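Local coordinates for protein multisubunit Na+/H+ antiporter, F subunit (Anoxybacillus flavithermus, PDB 6Z16) that probably takes part in exchanging sodium ions for protons across the cell membrane, as the small F subunit of a multisubunit Mrp-type antiporter, at residues 2-10 with 44-52. Residues are numbered along the deposited sequence; the frame is centred on the assembly and turned at random.
Sequences MLNIALVIL and IVAIVSMLL. With PTY (phosphatidylethanolamine), chain B.
The side chain of I47 sits as a knob in a hole on helix 3-22 formed by L3, A6, L7 and L10, and its two branches divide the work. I47 CG2, lying anti to the backbone N, rests 3.8 Å from L7 CG and also comes close to the carbonyl O of L3. CG1, anti to the carbonyl carbon (chi1 -67°), carries I47 CD1 to A6 CB and to L10 CD1, which it meets tip to tip at 3.7 Å. L7 splits its two methyls between residues two turns apart on helix 27-52: L7 CD1 meets L51 CD1 end-on at 3.7 Å, whereas L7 CD2 lies 3.8 Å from I44 CG2. Near the start of helix 3-22, L3 CD2 fits between M50 CB and L51 CD2, and the L3 and L51 side chains pass each other in opposite directions. These contacts join the first two helices of the subunit, both predicted to span the membrane, an antiparallel hairpin whose axes here run 10.1 Å apart at 158°. No hydrogen bond links the two segments, so aliphatic packing joins them. Phosphatidylethanolamine borders the pair: an acyl chain reaches I44 CD1 through its C19 (3.8 Å), while V8 CG2 touches the chain nearer the ester and N4 lies by the ester carbonyl. Farther out, V45 and A46 pack on helix 58-79, A6 and L10 touch A21 and T24 of a neighbouring subunit, and Y651 of another subunit packs on L7 and L51.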
ATOM      1  N   MET F   2     -17.914 -28.419  28.679  1.00117.55           N
ATOM      2  CA  MET F   2     -17.617 -28.411  27.255  1.00110.10           C
ATOM      3  C   MET F   2     -18.679 -27.657  26.455  1.00108.75           C
ATOM      4  O   MET F   2     -19.345 -26.769  26.976  1.00107.37           O
ATOM      5  CB  MET F   2     -17.452 -29.849  26.751  1.00115.61           C
ATOM      6  CG  MET F   2     -18.635 -30.771  27.010  1.00121.03           C
ATOM      7  SD  MET F   2     -18.278 -32.475  26.547  1.00133.21           S
ATOM      8  CE  MET F   2     -17.156 -32.946  27.860  1.00119.82           C
ATOM      9  N   LEU F   3     -18.821 -28.015  25.180  1.00108.22           N
ATOM     10  CA  LEU F   3     -19.664 -27.256  24.265  1.00105.50           C
ATOM     11  C   LEU F   3     -21.145 -27.537  24.487  1.00100.64           C
ATOM     12  O   LEU F   3     -21.985 -26.645  24.287  1.00 93.08           O
ATOM     13  CB  LEU F   3     -19.278 -27.583  22.818  1.00106.05           C
ATOM     14  CG  LEU F   3     -17.966 -27.048  22.219  1.00100.02           C
ATOM     15  CD1 LEU F   3     -16.725 -27.838  22.630  1.00 94.50           C
ATOM     16  CD2 LEU F   3     -18.058 -27.004  20.720  1.00108.61           C
ATOM     17  N   ASN F   4     -21.472 -28.764  24.905  1.00 98.50           N
ATOM     18  CA  ASN F   4     -22.854 -29.138  25.180  1.00 88.72           C
ATOM     19  C   ASN F   4     -23.412 -28.362  26.364  1.00 81.93           C
ATOM     20  O   ASN F   4     -24.594 -27.999  26.374  1.00 82.28           O
ATOM     21  CB  ASN F   4     -22.931 -30.637  25.448  1.00 90.55           C
ATOM     22  CG  ASN F   4     -22.624 -31.464  24.222  1.00 89.22           C
ATOM     23  OD1 ASN F   4     -23.101 -31.176  23.128  1.00 89.32           O
ATOM     24  ND2 ASN F   4     -21.818 -32.496  24.398  1.00 91.18           N
ATOM     25  N   ILE F   5     -22.564 -28.087  27.356  1.00 75.30           N
ATOM     26  CA  ILE F   5     -22.963 -27.291  28.514  1.00 73.71           C
ATOM     27  C   ILE F   5     -23.306 -25.867  28.090  1.00 67.42           C
ATOM     28  O   ILE F   5     -24.321 -25.303  28.521  1.00 67.91           O
ATOM     29  CB  ILE F   5     -21.858 -27.336  29.590  1.00 78.11           C
ATOM     30  CG1 ILE F   5     -21.856 -28.691  30.311  1.00 73.10           C
ATOM     31  CG2 ILE F   5     -21.996 -26.214  30.599  1.00 80.43           C
ATOM     32  CD1 ILE F   5     -20.927 -29.738  29.738  1.00 76.18           C
ATOM     33  N   ALA F   6     -22.507 -25.293  27.186  1.00 58.38           N
ATOM     34  CA  ALA F   6     -22.790 -23.957  26.675  1.00 53.21           C
ATOM     35  C   ALA F   6     -24.059 -23.928  25.832  1.00 61.36           C
ATOM     36  O   ALA F   6     -24.801 -22.941  25.873  1.00 58.47           O
ATOM     37  CB  ALA F   6     -21.602 -23.446  25.869  1.00 45.26           C
ATOM     38  N   LEU F   7     -24.341 -25.005  25.090  1.00 65.09           N
ATOM     39  CA  LEU F   7     -25.605 -25.075  24.356  1.00 70.15           C
ATOM     40  C   LEU F   7     -26.806 -25.168  25.283  1.00 72.15           C
ATOM     41  O   LEU F   7     -27.845 -24.560  25.005  1.00 74.07           O
ATOM     42  CB  LEU F   7     -25.607 -26.251  23.392  1.00 62.55           C
ATOM     43  CG  LEU F   7     -24.895 -25.917  22.098  1.00 77.01           C
ATOM     44  CD1 LEU F   7     -24.791 -27.144  21.290  1.00 73.14           C
ATOM     45  CD2 LEU F   7     -25.697 -24.872  21.352  1.00 71.22           C
ATOM     46  N   VAL F   8     -26.692 -25.929  26.373  1.00 65.68           N
ATOM     47  CA  VAL F   8     -27.789 -26.017  27.334  1.00 58.89           C
ATOM     48  C   VAL F   8     -28.021 -24.668  28.002  1.00 58.73           C
ATOM     49  O   VAL F   8     -29.168 -24.234  28.173  1.00 56.23           O
ATOM     50  CB  VAL F   8     -27.509 -27.135  28.355  1.00 53.71           C
ATOM     51  CG1 VAL F   8     -28.524 -27.122  29.480  1.00 59.76           C
ATOM     52  CG2 VAL F   8     -27.548 -28.483  27.671  1.00 45.47           C
ATOM     53  N   ILE F   9     -26.940 -23.953  28.317  1.00 63.46           N
ATOM     54  CA  ILE F   9     -27.062 -22.651  28.968  1.00 73.36           C
ATOM     55  C   ILE F   9     -27.670 -21.615  28.021  1.00 73.76           C
ATOM     56  O   ILE F   9     -28.554 -20.842  28.415  1.00 75.26           O
ATOM     57  CB  ILE F   9     -25.687 -22.223  29.516  1.00 75.27           C
ATOM     58  CG1 ILE F   9     -25.284 -23.124  30.678  1.00 76.12           C
ATOM     59  CG2 ILE F   9     -25.710 -20.827  30.012  1.00 76.69           C
ATOM     60  CD1 ILE F   9     -23.850 -22.953  31.099  1.00 70.82           C
ATOM     61  N   LEU F  10     -27.265 -21.624  26.746  1.00 77.41           N
ATOM     62  CA  LEU F  10     -27.875 -20.724  25.768  1.00 77.69           C
ATOM     63  C   LEU F  10     -29.320 -21.099  25.460  1.00 78.73           C
ATOM     64  O   LEU F  10     -30.142 -20.215  25.192  1.00 72.12           O
ATOM     65  CB  LEU F  10     -27.070 -20.714  24.474  1.00 77.53           C
ATOM     66  CG  LEU F  10     -25.707 -20.037  24.484  1.00 74.58           C
ATOM     67  CD1 LEU F  10     -25.062 -20.256  23.156  1.00 65.38           C
ATOM     68  CD2 LEU F  10     -25.861 -18.562  24.748  1.00 81.99           C
ATOM     69  N   ILE F  44     -25.715 -19.823  19.272  1.00 52.73           N
ATOM     70  CA  ILE F  44     -25.979 -21.249  19.086  1.00 51.43           C
ATOM     71  C   ILE F  44     -25.405 -21.733  17.761  1.00 54.62           C
ATOM     72  O   ILE F  44     -24.830 -22.828  17.681  1.00 48.20           O
ATOM     73  CB  ILE F  44     -27.492 -21.525  19.200  1.00 44.64           C
ATOM     74  CG1 ILE F  44     -27.965 -21.256  20.623  1.00 41.93           C
ATOM     75  CG2 ILE F  44     -27.840 -22.953  18.830  1.00 40.22           C
ATOM     76  CD1 ILE F  44     -29.445 -21.265  20.774  1.00 40.04           C
ATOM     77  N   VAL F  45     -25.504 -20.904  16.715  1.00 54.71           N
ATOM     78  CA  VAL F  45     -24.940 -21.267  15.415  1.00 54.83           C
ATOM     79  C   VAL F  45     -23.415 -21.336  15.484  1.00 55.21           C
ATOM     80  O   VAL F  45     -22.802 -22.251  14.919  1.00 48.69           O
ATOM     81  CB  VAL F  45     -25.432 -20.289  14.331  1.00 46.91           C
ATOM     82  CG1 VAL F  45     -24.733 -20.536  13.008  1.00 42.89           C
ATOM     83  CG2 VAL F  45     -26.912 -20.454  14.134  1.00 35.99           C
ATOM     84  N   ALA F  46     -22.791 -20.411  16.227  1.00 54.26           N
ATOM     85  CA  ALA F  46     -21.337 -20.453  16.412  1.00 50.21           C
ATOM     86  C   ALA F  46     -20.885 -21.720  17.138  1.00 52.38           C
ATOM     87  O   ALA F  46     -19.905 -22.367  16.733  1.00 44.11           O
ATOM     88  CB  ALA F  46     -20.873 -19.217  17.178  1.00 38.31           C
ATOM     89  N   ILE F  47     -21.611 -22.121  18.181  1.00 55.22           N
ATOM     90  CA  ILE F  47     -21.177 -23.286  18.948  1.00 56.73           C
ATOM     91  C   ILE F  47     -21.461 -24.583  18.192  1.00 64.37           C
ATOM     92  O   ILE F  47     -20.652 -25.522  18.221  1.00 55.74           O
ATOM     93  CB  ILE F  47     -21.807 -23.259  20.352  1.00 48.60           C
ATOM     94  CG1 ILE F  47     -21.233 -22.076  21.117  1.00 54.84           C
ATOM     95  CG2 ILE F  47     -21.503 -24.515  21.136  1.00 48.98           C
ATOM     96  CD1 ILE F  47     -21.845 -21.868  22.446  1.00 57.24           C
ATOM     97  N   VAL F  48     -22.567 -24.645  17.445  1.00 65.61           N
ATOM     98  CA  VAL F  48     -22.818 -25.859  16.675  1.00 65.00           C
ATOM     99  C   VAL F  48     -21.900 -25.929  15.455  1.00 62.32           C
ATOM    100  O   VAL F  48     -21.602 -27.025  14.969  1.00 61.41           O
ATOM    101  CB  VAL F  48     -24.313 -25.968  16.302  1.00 65.57           C
ATOM    102  CG1 VAL F  48     -24.698 -25.004  15.204  1.00 77.95           C
ATOM    103  CG2 VAL F  48     -24.688 -27.397  15.943  1.00 74.63           C
ATOM    104  N   SER F  49     -21.382 -24.789  14.987  1.00 56.07           N
ATOM    105  CA  SER F  49     -20.351 -24.830  13.960  1.00 49.55           C
ATOM    106  C   SER F  49     -19.027 -25.313  14.526  1.00 51.56           C
ATOM    107  O   SER F  49     -18.258 -25.969  13.816  1.00 51.88           O
ATOM    108  CB  SER F  49     -20.189 -23.454  13.325  1.00 37.27           C
ATOM    109  OG  SER F  49     -19.675 -22.529  14.259  1.00 44.40           O
ATOM    110  N   MET F  50     -18.737 -24.993  15.791  1.00 54.52           N
ATOM    111  CA  MET F  50     -17.577 -25.612  16.433  1.00 53.60           C
ATOM    112  C   MET F  50     -17.773 -27.107  16.655  1.00 52.55           C
ATOM    113  O   MET F  50     -16.799 -27.868  16.611  1.00 44.90           O
ATOM    114  CB  MET F  50     -17.259 -24.935  17.760  1.00 53.89           C
ATOM    115  CG  MET F  50     -16.580 -23.602  17.640  1.00 65.26           C
ATOM    116  SD  MET F  50     -16.083 -22.987  19.252  1.00 73.01           S
ATOM    117  CE  MET F  50     -17.639 -22.381  19.880  1.00 74.35           C
ATOM    118  N   LEU F  51     -19.008 -27.543  16.914  1.00 60.99           N
ATOM    119  CA  LEU F  51     -19.278 -28.971  17.089  1.00 65.51           C
ATOM    120  C   LEU F  51     -19.127 -29.736  15.783  1.00 78.04           C
ATOM    121  O   LEU F  51     -18.512 -30.807  15.748  1.00 79.93           O
ATOM    122  CB  LEU F  51     -20.679 -29.195  17.649  1.00 60.44           C
ATOM    123  CG  LEU F  51     -20.963 -28.946  19.119  1.00 61.49           C
ATOM    124  CD1 LEU F  51     -22.427 -29.132  19.334  1.00 62.18           C
ATOM    125  CD2 LEU F  51     -20.198 -29.953  19.941  1.00 59.94           C
ATOM    126  N   LEU F  52     -19.690 -29.207  14.696  1.00 84.53           N
ATOM    127  CA  LEU F  52     -19.644 -29.883  13.406  1.00 85.95           C
ATOM    128  C   LEU F  52     -18.282 -29.804  12.731  1.00 83.48           C
ATOM    129  O   LEU F  52     -18.098 -30.459  11.699  1.00 79.91           O
ATOM    130  CB  LEU F  52     -20.710 -29.303  12.474  1.00 88.38           C
ATOM    131  CG  LEU F  52     -22.154 -29.565  12.897  1.00 87.97           C
ATOM    132  CD1 LEU F  52     -23.131 -28.813  12.013  1.00 85.82           C
ATOM    133  CD2 LEU F  52     -22.436 -31.050  12.873  1.00 86.40           C
TER
HETATM  134  C1  PTY B1802     -27.129 -35.928  25.560  1.00123.79           C
HETATM  135  C2  PTY B1802     -22.425 -32.965  31.258  1.00145.34           C
HETATM  136  C3  PTY B1802     -22.939 -34.269  30.602  1.00155.71           C
HETATM  137  O4  PTY B1802     -28.508 -36.123  25.949  1.00124.93           O
HETATM  138  C5  PTY B1802     -26.488 -35.011  27.791  1.00135.16           C
HETATM  139  C6  PTY B1802     -26.551 -34.759  26.311  1.00127.01           C
HETATM  140  O7  PTY B1802     -27.393 -33.580  26.109  1.00126.42           O
HETATM  141  C8  PTY B1802     -26.960 -32.661  25.234  1.00122.37           C
HETATM  142  O10 PTY B1802     -26.003 -32.813  24.526  1.00125.99           O
HETATM  143  C11 PTY B1802     -27.810 -31.426  25.274  1.00112.66           C
HETATM  144  C12 PTY B1802     -28.390 -31.066  23.916  1.00101.64           C
HETATM  145  C13 PTY B1802     -28.968 -29.660  23.853  1.00114.46           C
HETATM  146  C14 PTY B1802     -29.692 -29.392  22.548  1.00127.54           C
HETATM  147  C15 PTY B1802     -29.798 -27.932  22.149  1.00128.30           C
HETATM  148  C16 PTY B1802     -30.209 -27.745  20.695  1.00131.22           C
HETATM  149  C17 PTY B1802     -30.464 -26.302  20.295  1.00134.47           C
HETATM  150  C18 PTY B1802     -31.608 -25.650  21.050  1.00142.81           C
HETATM  151  C19 PTY B1802     -31.823 -24.187  20.695  1.00143.01           C
HETATM  152  C30 PTY B1802     -28.911 -37.379  26.161  1.00119.63           C
HETATM  153  C31 PTY B1802     -30.392 -37.444  26.393  1.00112.58           C
HETATM  154  O30 PTY B1802     -28.177 -38.328  26.150  1.00119.83           O
HETATM  155  C32 PTY B1802     -31.110 -38.302  25.360  1.00112.27           C
HETATM  156  C33 PTY B1802     -32.598 -37.999  25.272  1.00117.90           C
HETATM  157  C34 PTY B1802     -32.894 -36.587  24.794  1.00115.64           C
HETATM  158  C35 PTY B1802     -34.335 -36.148  24.989  1.00115.49           C
HETATM  159  C36 PTY B1802     -34.546 -34.655  24.789  1.00116.45           C
HETATM  160  C37 PTY B1802     -35.946 -34.179  25.140  1.00124.27           C
HETATM  161  P1  PTY B1802     -24.649 -33.301  28.777  1.00171.68           P
HETATM  162  O11 PTY B1802     -24.296 -34.009  30.160  1.00164.03           O
HETATM  163  O12 PTY B1802     -24.708 -31.800  29.051  1.00174.87           O
HETATM  164  O13 PTY B1802     -23.712 -33.704  27.708  1.00177.85           O
HETATM  165  O14 PTY B1802     -26.151 -33.772  28.450  1.00147.15           O
HETATM  166  N1  PTY B1802     -22.971 -32.847  32.613  1.00138.95           N